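Local coordinates for response regulator receiver protein (Dyadobacter fermentans, PDB 4XLT), which probably acts as a phosphorylation-dependent signalling switch, a receiver domain of the CheY type that takes a phosphoryl group from a partner histidine kinase, at residues 67-72 and 100-105; 73-78 and 106-111. One frame throughout, in Å; residues are numbered along the deposited sequence.

Contact 1. Residues 67-72 and 100-105; sequences NGFEFT and IEQAEA
Two first torsions set F69 and Q102 against each other: the phenyl ring stands anti to its own carbonyl carbon (chi1 -55°), while Q102 carries CG anti to the backbone N and then bends at chi2. The bend matters, because it presents the CG methylene to the ring and swings the terminal amide aside, its plane 78° from that of the phenyl. CG sits over one face of F69, displaced toward the rim, and comes 3.4 Å from CZ. Measured to the ring centroid it is 3.6 Å away, 21° off the normal, which makes a CH-pi contact. CB of Q102 follows at 4.0 Å from CZ. Beside this, the ring's CE1 approaches the backbone N of A103 at 4.4 Å; the small A103 side chain, which also rests on I109, lets the phenyl come near the helix backbone.

The contact bridges the first turn of helix 68-75 and the later part of helix 97-105, two helices of the receiver domain's alternating beta-alpha fold. F69 also touches L61, next to the predicted phosphoacceptor D60, and N106. Because a glutamine can offer its aliphatic stem to an aromatic face while its amide turns elsewhere, this bridge between helices rests on dispersion and weak CH-pi attraction, with little directional hold on the poorly ordered ring.

Contact 2. Residues 73-78 and 106-111; sequences EHYGML and NPHIIQ
The backbone N of H108 donates to OD1 of N106 at 3.0 Å, in the carbonyl plane and somewhat bent (146° at the hydrogen), and so closes an Asx turn. Asparagine suits this place: just past the end of helix 97-105 its short amide folds onto the chain two residues on, while its ND2 makes a weak hydrogen bond to T72 in helix 68-75. The turn belongs to the connection between a helix and the edge strand 109-114 of the CheY-like parallel sheet, and it brings H108 up to the C-terminal end of helix 68-75.

There the imidazole meets Y75 in an offset edge-to-face pair, with ring centroids 5.4 Å apart and planes at 73°. The tyrosine supplies the edge: its CD2 reaches over a face of the histidine to lie 3.8 Å from CG. This is possible because the Y75 ring leaves its helix anti to the backbone N (chi1 179°), toward the loop. The phenol ring also packs on I86 of the neighbouring strand and, like H108, touches R83. P107 and H108 pack on G76 and E80 of a second subunit, which places this loop partly at a subunit interface.

Replacing H108 by an alanine would probably deprive the Y75 edge of its aromatic partner and open a gap beside G76. Glycine fits position 76 because a beta carbon modelled there would crowd the imidazole; with hydrogen in its place, G76 CA approaches H108 NE2 to 3.6 Å.

In the fold
Both contacts use helix 68-75, contact 1 at its N-terminal start and contact 2 at its C-terminal end, and their partners, helix 97-105 and strand 109-114, follow each other in the chain. Each is partly buried and borders a second subunit, contact 1 through a salt bridge from E104 at its margin to R46 of that subunit. In contact 1 an exposed glutamine lies on a poorly ordered phenyl, whereas contact 2 pairs a buried tyrosine with a histidine. Their chemistry differs accordingly: an aliphatic stem on a ring face in the first, an aromatic pair beside a polar turn in the second. Alongside the weak T72-N106 bond, T72 CG2 packs 3.7 Å from I109 CD1 and joins the two.

Contact 1. Residues 67-72 and 100-105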
ATOM      1  N   ASN A  67      20.456   6.922   9.404  1.00 91.92           N
ATOM      2  CA  ASN A  67      19.944   6.175  10.550  1.00 90.13           C
ATOM      3  C   ASN A  67      18.680   5.395  10.199  1.00 82.93           C
ATOM      4  O   ASN A  67      18.419   5.112   9.029  1.00 84.89           O
ATOM      5  CB  ASN A  67      19.668   7.119  11.723  1.00 91.82           C
ATOM      6  N   GLY A  68      17.897   5.052  11.216  1.00 84.18           N
ATOM      7  CA  GLY A  68      16.678   4.288  11.016  1.00 76.17           C
ATOM      8  C   GLY A  68      15.553   5.084  10.379  1.00 81.66           C
ATOM      9  O   GLY A  68      14.863   4.594   9.482  1.00 53.39           O
ATOM     10  N   PHE A  69      15.367   6.317  10.838  1.00115.58           N
ATOM     11  CA  PHE A  69      14.266   7.148  10.361  1.00117.10           C
ATOM     12  C   PHE A  69      14.673   7.996   9.158  1.00108.89           C
ATOM     13  O   PHE A  69      13.932   8.880   8.728  1.00114.66           O
ATOM     14  CB  PHE A  69      13.742   8.030  11.493  1.00126.50           C
ATOM     15  CG  PHE A  69      13.333   7.256  12.713  1.00128.79           C
ATOM     16  CD1 PHE A  69      12.272   6.367  12.658  1.00122.83           C
ATOM     17  CD2 PHE A  69      14.013   7.406  13.908  1.00136.52           C
ATOM     18  CE1 PHE A  69      11.895   5.645  13.774  1.00124.91           C
ATOM     19  CE2 PHE A  69      13.640   6.688  15.029  1.00138.32           C
ATOM     20  CZ  PHE A  69      12.582   5.803  14.961  1.00132.39           C
ATOM     21  N   GLU A  70      15.861   7.725   8.627  1.00 88.15           N
ATOM     22  CA  GLU A  70      16.250   8.242   7.322  1.00 64.70           C
ATOM     23  C   GLU A  70      16.170   7.105   6.314  1.00 47.01           C
ATOM     24  O   GLU A  70      15.901   7.320   5.132  1.00 46.28           O
ATOM     25  CB  GLU A  70      17.658   8.841   7.350  1.00 61.68           C
ATOM     26  CG  GLU A  70      17.784  10.129   8.151  1.00 73.71           C
ATOM     27  CD  GLU A  70      18.107   9.888   9.616  1.00 80.42           C
ATOM     28  OE1 GLU A  70      19.047  10.533  10.128  1.00 77.21           O
ATOM     29  OE2 GLU A  70      17.421   9.063  10.256  1.00 84.62           O
ATOM     30  N   PHE A  71      16.402   5.888   6.798  1.00 40.21           N
ATOM     31  CA  PHE A  71      16.277   4.696   5.970  1.00 33.29           C
ATOM     32  C   PHE A  71      14.837   4.512   5.509  1.00 29.85           C
ATOM     33  O   PHE A  71      14.588   4.151   4.360  1.00 24.02           O
ATOM     34  CB  PHE A  71      16.745   3.453   6.732  1.00 33.49           C
ATOM     35  CG  PHE A  71      16.588   2.170   5.961  1.00 24.42           C
ATOM     36  CD1 PHE A  71      17.621   1.692   5.175  1.00 29.17           C
ATOM     37  CD2 PHE A  71      15.407   1.441   6.022  1.00 24.43           C
ATOM     38  CE1 PHE A  71      17.483   0.514   4.463  1.00 28.51           C
ATOM     39  CE2 PHE A  71      15.262   0.263   5.310  1.00 23.67           C
ATOM     40  CZ  PHE A  71      16.303  -0.201   4.531  1.00 24.40           C
ATOM     41  N   THR A  72      13.893   4.752   6.414  1.00 32.97           N
ATOM     42  CA  THR A  72      12.480   4.569   6.109  1.00 34.88           C
ATOM     43  C   THR A  72      12.002   5.558   5.056  1.00 23.31           C
ATOM     44  O   THR A  72      11.079   5.265   4.298  1.00 26.47           O
ATOM     45  CB  THR A  72      11.603   4.715   7.365  1.00 30.58           C
ATOM     46  OG1 THR A  72      11.923   5.942   8.036  1.00 37.09           O
ATOM     47  CG2 THR A  72      11.833   3.543   8.305  1.00 25.25           C
ATOM     48  N   ILE A 100       9.818   4.310  21.015  1.00 51.14           N
ATOM     49  CA  ILE A 100       8.619   3.499  20.829  1.00 50.68           C
ATOM     50  C   ILE A 100       7.519   4.295  20.127  1.00 52.91           C
ATOM     51  O   ILE A 100       6.873   3.798  19.203  1.00 49.59           O
ATOM     52  CB  ILE A 100       8.089   2.953  22.181  1.00 52.84           C
ATOM     53  CG1 ILE A 100       8.877   1.714  22.617  1.00 54.05           C
ATOM     54  CG2 ILE A 100       6.614   2.593  22.085  1.00 53.69           C
ATOM     55  CD1 ILE A 100      10.238   2.004  23.206  1.00 57.36           C
ATOM     56  N   GLU A 101       7.325   5.538  20.560  1.00 54.37           N
ATOM     57  CA  GLU A 101       6.291   6.399  19.993  1.00 52.08           C
ATOM     58  C   GLU A 101       6.547   6.697  18.516  1.00 46.36           C
ATOM     59  O   GLU A 101       5.617   6.710  17.707  1.00 40.52           O
ATOM     60  CB  GLU A 101       6.197   7.709  20.782  1.00 50.26           C
ATOM     61  N   GLN A 102       7.809   6.929  18.172  1.00 46.02           N
ATOM     62  CA  GLN A 102       8.179   7.258  16.799  1.00 47.98           C
ATOM     63  C   GLN A 102       8.004   6.063  15.868  1.00 38.27           C
ATOM     64  O   GLN A 102       7.505   6.202  14.751  1.00 33.94           O
ATOM     65  CB  GLN A 102       9.621   7.758  16.740  1.00 61.50           C
ATOM     66  CG  GLN A 102      10.110   8.105  15.341  1.00 71.35           C
ATOM     67  CD  GLN A 102       9.653   9.469  14.861  1.00 84.57           C
ATOM     68  OE1 GLN A 102       8.593   9.961  15.249  1.00 92.37           O
ATOM     69  NE2 GLN A 102      10.460  10.090  14.008  1.00 84.93           N
ATOM     70  N   ALA A 103       8.431   4.894  16.336  1.00 34.31           N
ATOM     71  CA  ALA A 103       8.268   3.659  15.582  1.00 28.89           C
ATOM     72  C   ALA A 103       6.791   3.385  15.344  1.00 30.87           C
ATOM     73  O   ALA A 103       6.389   2.989  14.250  1.00 26.89           O
ATOM     74  CB  ALA A 103       8.914   2.498  16.315  1.00 28.64           C
ATOM     75  N   GLU A 104       5.994   3.605  16.385  1.00 30.35           N
ATOM     76  CA  GLU A 104       4.543   3.462  16.316  1.00 30.44           C
ATOM     77  C   GLU A 104       3.945   4.391  15.264  1.00 31.48           C
ATOM     78  O   GLU A 104       3.039   4.007  14.525  1.00 29.40           O
ATOM     79  CB  GLU A 104       3.925   3.745  17.687  1.00 40.58           C
ATOM     80  CG  GLU A 104       2.410   3.770  17.712  1.00 53.84           C
ATOM     81  CD  GLU A 104       1.866   4.164  19.072  1.00 73.61           C
ATOM     82  OE1 GLU A 104       2.655   4.645  19.914  1.00 80.20           O
ATOM     83  OE2 GLU A 104       0.652   3.988  19.301  1.00 81.91           O
ATOM     84  N   ALA A 105       4.469   5.612  15.201  1.00 34.50           N
ATOM     85  CA  ALA A 105       3.983   6.618  14.263  1.00 34.28           C
ATOM     86  C   ALA A 105       4.423   6.325  12.829  1.00 33.35           C
ATOM     87  O   ALA A 105       3.736   6.690  11.873  1.00 31.95           O
ATOM     88  CB  ALA A 105       4.454   7.999  14.687  1.00 30.60           C
TER

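Contact 2. Residues 73-78 and 106-111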
ATOM      1  N   GLU A  73      12.632   6.727   5.011  1.00 26.96           N
ATOM      2  CA  GLU A  73      12.276   7.735   4.021  1.00 30.33           C
ATOM      3  C   GLU A  73      12.617   7.245   2.619  1.00 31.11           C
ATOM      4  O   GLU A  73      11.823   7.392   1.691  1.00 33.88           O
ATOM      5  CB  GLU A  73      12.984   9.058   4.311  1.00 33.18           C
ATOM      6  CG  GLU A  73      12.654   9.642   5.671  1.00 61.44           C
ATOM      7  CD  GLU A  73      13.036  11.102   5.778  1.00 73.81           C
ATOM      8  OE1 GLU A  73      13.002  11.798   4.741  1.00 78.71           O
ATOM      9  OE2 GLU A  73      13.372  11.552   6.894  1.00 81.81           O
ATOM     10  N   HIS A  74      13.801   6.658   2.476  1.00 23.75           N
ATOM     11  CA  HIS A  74      14.198   6.051   1.212  1.00 20.96           C
ATOM     12  C   HIS A  74      13.410   4.777   0.951  1.00 17.15           C
ATOM     13  O   HIS A  74      13.118   4.445  -0.196  1.00 24.59           O
ATOM     14  CB  HIS A  74      15.696   5.759   1.203  1.00 21.95           C
ATOM     15  CG  HIS A  74      16.540   6.977   1.002  1.00 27.66           C
ATOM     16  ND1 HIS A  74      16.743   7.542  -0.238  1.00 26.44           N
ATOM     17  CD2 HIS A  74      17.225   7.743   1.883  1.00 30.59           C
ATOM     18  CE1 HIS A  74      17.521   8.601  -0.114  1.00 36.81           C
ATOM     19  NE2 HIS A  74      17.827   8.746   1.163  1.00 44.50           N
ATOM     20  N   TYR A  75      13.063   4.072   2.024  1.00 16.17           N
ATOM     21  CA  TYR A  75      12.276   2.850   1.924  1.00 13.68           C
ATOM     22  C   TYR A  75      10.865   3.144   1.414  1.00 21.19           C
ATOM     23  O   TYR A  75      10.307   2.376   0.627  1.00 12.64           O
ATOM     24  CB  TYR A  75      12.214   2.144   3.281  1.00 15.83           C
ATOM     25  CG  TYR A  75      11.392   0.874   3.268  1.00 15.29           C
ATOM     26  CD1 TYR A  75      11.954  -0.337   2.887  1.00 10.36           C
ATOM     27  CD2 TYR A  75      10.053   0.889   3.634  1.00 11.31           C
ATOM     28  CE1 TYR A  75      11.207  -1.496   2.870  1.00  9.12           C
ATOM     29  CE2 TYR A  75       9.298  -0.263   3.620  1.00 10.43           C
ATOM     30  CZ  TYR A  75       9.878  -1.454   3.235  1.00 10.54           C
ATOM     31  OH  TYR A  75       9.126  -2.606   3.219  1.00  8.18           O
ATOM     32  N   GLY A  76      10.296   4.260   1.860  1.00 16.12           N
ATOM     33  CA  GLY A  76       8.963   4.660   1.446  1.00 17.38           C
ATOM     34  C   GLY A  76       8.897   5.029  -0.025  1.00 24.22           C
ATOM     35  O   GLY A  76       7.811   5.151  -0.593  1.00 19.32           O
HETATM   36  N   MSE A  77      10.064   5.203  -0.640  1.00 27.47           N
HETATM   37  CA  MSE A  77      10.157   5.548  -2.057  1.00 29.83           C
HETATM   38  C   MSE A  77      10.088   4.310  -2.956  1.00 24.59           C
HETATM   39  O   MSE A  77       9.820   4.418  -4.151  1.00 18.50           O
HETATM   40  CB  MSE A  77      11.447   6.327  -2.329  1.00 20.80           C
HETATM   41  CG  MSE A  77      11.397   7.786  -1.894  1.00 33.83           C
HETATM   42 SE   MSE A  77      13.142   8.672  -1.912  0.85 61.48          SE
HETATM   43  CE  MSE A  77      14.039   7.565  -3.245  1.00 42.63           C
ATOM     44  N   LEU A  78      10.331   3.138  -2.379  1.00 14.67           N
ATOM     45  CA  LEU A  78      10.192   1.883  -3.112  1.00 24.89           C
ATOM     46  C   LEU A  78       8.751   1.694  -3.582  1.00 19.79           C
ATOM     47  O   LEU A  78       7.825   2.205  -2.955  1.00 23.79           O
ATOM     48  CB  LEU A  78      10.622   0.702  -2.241  1.00 11.00           C
ATOM     49  CG  LEU A  78      12.094   0.685  -1.833  1.00 11.06           C
ATOM     50  CD1 LEU A  78      12.346  -0.390  -0.786  1.00  9.89           C
ATOM     51  CD2 LEU A  78      12.980   0.475  -3.055  1.00 11.69           C
ATOM     52  N   ASN A 106       5.573   5.673  12.683  1.00 27.23           N
ATOM     53  CA  ASN A 106       6.102   5.346  11.363  1.00 27.16           C
ATOM     54  C   ASN A 106       5.381   4.140  10.759  1.00 25.58           C
ATOM     55  O   ASN A 106       5.445   3.034  11.295  1.00 14.57           O
ATOM     56  CB  ASN A 106       7.608   5.087  11.441  1.00 18.38           C
ATOM     57  CG  ASN A 106       8.276   5.066  10.072  1.00 26.09           C
ATOM     58  OD1 ASN A 106       7.777   4.455   9.127  1.00 29.78           O
ATOM     59  ND2 ASN A 106       9.416   5.737   9.964  1.00 22.79           N
ATOM     60  N   PRO A 107       4.699   4.359   9.625  1.00 22.21           N
ATOM     61  CA  PRO A 107       3.877   3.345   8.952  1.00 19.44           C
ATOM     62  C   PRO A 107       4.676   2.115   8.525  1.00 15.05           C
ATOM     63  O   PRO A 107       4.153   1.002   8.555  1.00 15.33           O
ATOM     64  CB  PRO A 107       3.338   4.086   7.721  1.00 13.15           C
ATOM     65  CG  PRO A 107       3.512   5.535   8.025  1.00 20.75           C
ATOM     66  CD  PRO A 107       4.730   5.626   8.879  1.00 15.91           C
ATOM     67  N   HIS A 108       5.930   2.316   8.136  1.00 11.84           N
ATOM     68  CA  HIS A 108       6.740   1.223   7.612  1.00 17.22           C
ATOM     69  C   HIS A 108       7.355   0.384   8.723  1.00 14.27           C
ATOM     70  O   HIS A 108       7.682  -0.784   8.514  1.00 11.51           O
ATOM     71  CB  HIS A 108       7.829   1.770   6.695  1.00 19.41           C
ATOM     72  CG  HIS A 108       7.305   2.671   5.621  1.00 23.90           C
ATOM     73  ND1 HIS A 108       6.496   2.218   4.602  1.00 11.55           N
ATOM     74  CD2 HIS A 108       7.463   4.001   5.418  1.00 13.98           C
ATOM     75  CE1 HIS A 108       6.183   3.230   3.812  1.00 18.09           C
ATOM     76  NE2 HIS A 108       6.757   4.322   4.285  1.00 18.51           N
ATOM     77  N   ILE A 109       7.508   0.979   9.904  1.00 13.87           N
ATOM     78  CA  ILE A 109       8.014   0.244  11.057  1.00 13.02           C
ATOM     79  C   ILE A 109       6.876  -0.463  11.781  1.00 19.62           C
ATOM     80  O   ILE A 109       6.061   0.169  12.453  1.00 13.56           O
ATOM     81  CB  ILE A 109       8.746   1.158  12.051  1.00 21.43           C
ATOM     82  CG1 ILE A 109       9.900   1.889  11.359  1.00 16.09           C
ATOM     83  CG2 ILE A 109       9.251   0.341  13.233  1.00 23.01           C
ATOM     84  CD1 ILE A 109      10.954   0.960  10.800  1.00 36.12           C
ATOM     85  N   ILE A 110       6.825  -1.781  11.636  1.00 14.08           N
ATOM     86  CA  ILE A 110       5.776  -2.574  12.255  1.00 12.44           C
ATOM     87  C   ILE A 110       5.891  -2.560  13.773  1.00 17.69           C
ATOM     88  O   ILE A 110       4.920  -2.285  14.477  1.00 17.74           O
ATOM     89  CB  ILE A 110       5.810  -4.021  11.759  1.00 12.06           C
ATOM     90  CG1 ILE A 110       5.397  -4.069  10.288  1.00 10.79           C
ATOM     91  CG2 ILE A 110       4.901  -4.905  12.609  1.00 13.27           C
ATOM     92  CD1 ILE A 110       5.303  -5.456   9.728  1.00 25.43           C
ATOM     93  N   GLN A 111       7.086  -2.853  14.271  1.00 15.16           N
ATOM     94  CA  GLN A 111       7.304  -2.934  15.704  1.00 17.39           C
ATOM     95  C   GLN A 111       8.777  -2.770  16.046  1.00 29.15           C
ATOM     96  O   GLN A 111       9.654  -3.194  15.292  1.00 17.88           O
ATOM     97  CB  GLN A 111       6.778  -4.266  16.243  1.00 18.26           C
ATOM     98  CG  GLN A 111       6.833  -4.392  17.753  1.00 30.22           C
ATOM     99  CD  GLN A 111       6.152  -5.645  18.256  1.00 31.68           C
ATOM    100  OE1 GLN A 111       5.211  -6.144  17.638  1.00 35.68           O
ATOM    101  NE2 GLN A 111       6.628  -6.164  19.380  1.00 34.39           N
TER